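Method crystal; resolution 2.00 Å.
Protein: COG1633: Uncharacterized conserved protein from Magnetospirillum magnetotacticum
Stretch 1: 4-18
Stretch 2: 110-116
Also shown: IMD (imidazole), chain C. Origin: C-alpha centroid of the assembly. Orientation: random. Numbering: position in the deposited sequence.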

# COMPACT_ATOMS: atom_id res chain seq x y z
N TYR A 4 6.08 18.50 -9.66
CA TYR A 4 6.89 19.75 -9.83
C TYR A 4 7.90 19.66 -11.02
O TYR A 4 7.56 20.06 -12.12
CB TYR A 4 7.55 20.15 -8.51
N THR A 5 9.13 19.17 -10.82
CA THR A 5 10.04 19.00 -11.95
C THR A 5 9.59 17.87 -12.86
O THR A 5 8.83 17.00 -12.44
CB THR A 5 11.52 18.72 -11.53
OG1 THR A 5 11.64 17.43 -10.92
CG2 THR A 5 12.10 19.83 -10.60
N LEU A 6 10.09 17.84 -14.09
CA LEU A 6 9.70 16.78 -15.00
C LEU A 6 10.16 15.40 -14.52
O LEU A 6 9.47 14.42 -14.71
CB LEU A 6 10.23 17.05 -16.42
CG LEU A 6 9.77 16.06 -17.50
CD1 LEU A 6 8.26 16.02 -17.68
CD2 LEU A 6 10.46 16.42 -18.84
N ALA A 7 11.34 15.32 -13.91
CA ALA A 7 11.83 14.03 -13.34
C ALA A 7 10.91 13.51 -12.26
O ALA A 7 10.56 12.32 -12.23
CB ALA A 7 13.23 14.18 -12.77
N GLU A 8 10.54 14.43 -11.37
CA GLU A 8 9.61 14.16 -10.30
C GLU A 8 8.25 13.76 -10.85
O GLU A 8 7.67 12.80 -10.36
CB GLU A 8 9.47 15.36 -9.37
CG GLU A 8 10.69 15.59 -8.52
CD GLU A 8 10.61 16.90 -7.74
OE1 GLU A 8 10.00 17.88 -8.20
OE2 GLU A 8 11.18 16.92 -6.64
N PHE A 9 7.76 14.49 -11.85
CA PHE A 9 6.47 14.17 -12.47
C PHE A 9 6.47 12.77 -13.11
O PHE A 9 5.56 11.96 -12.86
CB PHE A 9 6.07 15.23 -13.49
CG PHE A 9 4.73 14.96 -14.17
CD1 PHE A 9 3.55 15.33 -13.57
CD2 PHE A 9 4.68 14.33 -15.40
CE1 PHE A 9 2.35 15.10 -14.19
CE2 PHE A 9 3.48 14.07 -16.01
CZ PHE A 9 2.33 14.46 -15.43
N LEU A 10 7.49 12.47 -13.91
CA LEU A 10 7.59 11.18 -14.56
C LEU A 10 7.72 10.04 -13.52
O LEU A 10 7.14 8.99 -13.71
CB LEU A 10 8.73 11.17 -15.55
CG LEU A 10 8.52 12.13 -16.74
CD1 LEU A 10 9.73 12.07 -17.65
CD2 LEU A 10 7.21 11.82 -17.51
N ALA A 11 8.43 10.28 -12.43
CA ALA A 11 8.52 9.30 -11.33
C ALA A 11 7.16 9.04 -10.73
O ALA A 11 6.81 7.88 -10.45
CB ALA A 11 9.52 9.75 -10.24
N HIS A 12 6.39 10.10 -10.54
CA HIS A 12 5.03 9.94 -10.05
C HIS A 12 4.18 9.15 -11.04
O HIS A 12 3.55 8.14 -10.71
CB HIS A 12 4.39 11.29 -9.76
CG HIS A 12 4.63 11.80 -8.37
ND1 HIS A 12 5.79 12.46 -8.01
CD2 HIS A 12 3.85 11.76 -7.26
CE1 HIS A 12 5.72 12.81 -6.74
NE2 HIS A 12 4.56 12.39 -6.26
N ALA A 13 4.19 9.57 -12.28
CA ALA A 13 3.40 8.90 -13.29
C ALA A 13 3.72 7.41 -13.42
O ALA A 13 2.80 6.60 -13.51
CB ALA A 13 3.55 9.64 -14.62
N ILE A 14 5.00 7.03 -13.43
CA ILE A 14 5.37 5.63 -13.54
C ILE A 14 4.86 4.85 -12.32
O ILE A 14 4.38 3.72 -12.43
CB ILE A 14 6.90 5.44 -13.62
CG1 ILE A 14 7.40 5.93 -14.95
CG2 ILE A 14 7.27 3.98 -13.51
CD1 ILE A 14 8.92 5.95 -15.06
N ALA A 15 5.03 5.44 -11.16
CA ALA A 15 4.67 4.75 -9.95
C ALA A 15 3.18 4.57 -9.89
O ALA A 15 2.71 3.51 -9.46
CB ALA A 15 5.21 5.50 -8.74
N LEU A 16 2.44 5.59 -10.30
CA LEU A 16 0.97 5.54 -10.31
C LEU A 16 0.47 4.44 -11.22
O LEU A 16 -0.48 3.74 -10.88
CB LEU A 16 0.32 6.87 -10.73
CG LEU A 16 0.37 8.00 -9.67
CD1 LEU A 16 -0.01 9.39 -10.25
CD2 LEU A 16 -0.50 7.70 -8.43
N GLU A 17 1.13 4.26 -12.36
CA GLU A 17 0.79 3.24 -13.34
C GLU A 17 1.22 1.83 -12.96
O GLU A 17 0.47 0.89 -13.16
CB GLU A 17 1.40 3.59 -14.71
CG GLU A 17 0.70 4.78 -15.38
CD GLU A 17 -0.80 4.51 -15.58
OE1 GLU A 17 -1.19 3.32 -15.43
OE2 GLU A 17 -1.60 5.45 -15.85
N THR A 18 2.42 1.67 -12.44
CA THR A 18 2.82 0.39 -11.88
C THR A 18 1.82 -0.06 -10.79
O THR A 18 1.35 -1.21 -10.77
CB THR A 18 4.25 0.49 -11.31
OG1 THR A 18 5.12 0.93 -12.36
CG2 THR A 18 4.76 -0.84 -10.80
N GLU A 110 -6.35 13.83 -9.67
CA GLU A 110 -6.04 15.01 -8.89
C GLU A 110 -4.55 15.31 -8.81
O GLU A 110 -4.17 16.47 -8.86
CB GLU A 110 -6.65 14.89 -7.50
CG GLU A 110 -8.17 15.16 -7.54
CD GLU A 110 -8.81 15.10 -6.18
OE1 GLU A 110 -8.15 14.60 -5.24
OE2 GLU A 110 -9.98 15.55 -6.07
N TYR A 111 -3.71 14.29 -8.68
CA TYR A 111 -2.25 14.52 -8.76
C TYR A 111 -1.82 15.16 -10.07
O TYR A 111 -1.02 16.11 -10.11
CB TYR A 111 -1.43 13.24 -8.58
CG TYR A 111 0.03 13.53 -8.91
CD1 TYR A 111 0.83 14.23 -8.03
CD2 TYR A 111 0.55 13.23 -10.15
CE1 TYR A 111 2.14 14.58 -8.35
CE2 TYR A 111 1.90 13.56 -10.48
CZ TYR A 111 2.67 14.21 -9.58
OH TYR A 111 3.97 14.56 -9.87
N TYR A 112 -2.30 14.62 -11.16
CA TYR A 112 -2.00 15.19 -12.46
C TYR A 112 -2.49 16.64 -12.59
O TYR A 112 -1.77 17.48 -13.06
CB TYR A 112 -2.56 14.32 -13.56
CG TYR A 112 -1.86 12.96 -13.69
CD1 TYR A 112 -0.48 12.85 -13.68
CD2 TYR A 112 -2.60 11.80 -13.79
CE1 TYR A 112 0.16 11.57 -13.80
CE2 TYR A 112 -2.01 10.55 -13.90
CZ TYR A 112 -0.64 10.44 -13.92
OH TYR A 112 -0.08 9.17 -14.03
N LYS A 113 -3.72 16.92 -12.18
CA LYS A 113 -4.23 18.29 -12.26
C LYS A 113 -3.43 19.28 -11.42
O LYS A 113 -3.22 20.43 -11.81
CB LYS A 113 -5.67 18.31 -11.76
CG LYS A 113 -6.67 17.70 -12.71
CD LYS A 113 -8.04 17.59 -12.05
CE LYS A 113 -8.70 18.93 -11.84
NZ LYS A 113 -8.92 19.61 -13.15
N GLU A 114 -3.04 18.83 -10.24
CA GLU A 114 -2.28 19.66 -9.30
C GLU A 114 -0.87 19.96 -9.85
O GLU A 114 -0.36 21.07 -9.73
CB GLU A 114 -2.19 18.90 -7.96
CG GLU A 114 -1.83 19.72 -6.76
CD GLU A 114 -2.94 20.66 -6.36
OE1 GLU A 114 -4.13 20.38 -6.68
OE2 GLU A 114 -2.61 21.70 -5.72
N ALA A 115 -0.24 18.95 -10.46
CA ALA A 115 1.05 19.12 -11.07
C ALA A 115 0.97 20.08 -12.25
O ALA A 115 1.77 21.02 -12.35
CB ALA A 115 1.60 17.78 -11.51
N ALA A 116 -0.00 19.89 -13.13
CA ALA A 116 -0.17 20.79 -14.27
C ALA A 116 -0.41 22.27 -13.87
O ALA A 116 0.04 23.19 -14.54
CB ALA A 116 -1.30 20.29 -15.15
N1 IMD C . -5.99 4.13 -14.99
C2 IMD C . -4.74 4.58 -15.12
N3 IMD C . -3.93 3.47 -15.29
C4 IMD C . -4.68 2.37 -15.26
C5 IMD C . -5.97 2.78 -15.08
O HOH W 1 -2.00 7.06 -13.73

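The helix that starts at Leu 6 and the helical second stretch run almost antiparallel, with an angle of 172° between their N-to-C directions and a closest axial approach of 11.3 Å. That spacing is bridged largely by aromatic side chains, and the contact buries 414 Å² summed over both sides, with Tyr 111 and Tyr 112 contributing the largest shares.

At the start of stretch 1, the backbone of Tyr 4 lies near the second helix, its CA 6.0 Å from the CA of Ala 115. Its side chain is modelled only to CB, which points away from the partner, so no ring contact can be described. Thr 5 takes no part in the contact but organises the helix that makes it. Occupying the N-cap position, it accepts a capping bond through OG1 from Glu 8 N (3.2 Å), while Thr 5 N donates to Glu 8 OE1 (3.0 Å). The reciprocal pair ties the first turn together and gives partners to backbone amides that have no preceding helical carbonyl to bind. Glu 8 also looks inward along its own helix: its carbonyl oxygen receives both His 12 N and His 12 ND1, each at 3.0 Å.

Phe 9 is the first residue to reach well across. Its CA-to-CB bond points sideways, but the t rotamer at chi1 brings the ring nearer to the second helix. There Phe 9 CD1 meets Ala 115 CB at 3.7 Å, with the methyl at the edge of the phenyl ring, and Phe 9 CE1 approaches Tyr 112 CD1 at 3.7 Å. The Phe 9 and Tyr 112 rings are inclined at 57°, their centroids 5.7 Å apart. Phe 9 CD1 also lies 3.9 Å from Tyr 111 CE2, so this one ring touches three residues of stretch 2.

One turn later, His 12 points toward the partner and forms an offset stack with Tyr 111. The planes are only 9° from parallel and the centroids 4.4 Å apart; the offset places Tyr 111 OH over one face of the imidazole, 3.2 Å from His 12 CG. The bond from ND1 to Glu 8 O anchors the histidine ring in this stacked arrangement.

Ala 13 offers a small surface to the other tyrosine. Its CB lies at the edge of the Tyr 112 ring, 4.0 Å from CE1 and 3.7 Å from OH. Leu 16, directed toward stretch 2, then packs against both tyrosines, its CD1 lying 3.9 Å from Tyr 111 CD2 and 3.9 Å from Tyr 112 CZ.

The contact turns polar at Glu 17, where the link is indirect. Glu 17 OE2 and Tyr 112 OH are 4.4 Å apart, and a water joins them, donating to OE2 at 2.7 Å and hydrogen-bonding with Tyr 112 OH at 2.9 Å. The other carboxylate oxygen, Glu 17 OE1, accepts a bond from N3 of the imidazole IMD (2.7 Å), a molecule probably derived from the crystallisation liquor.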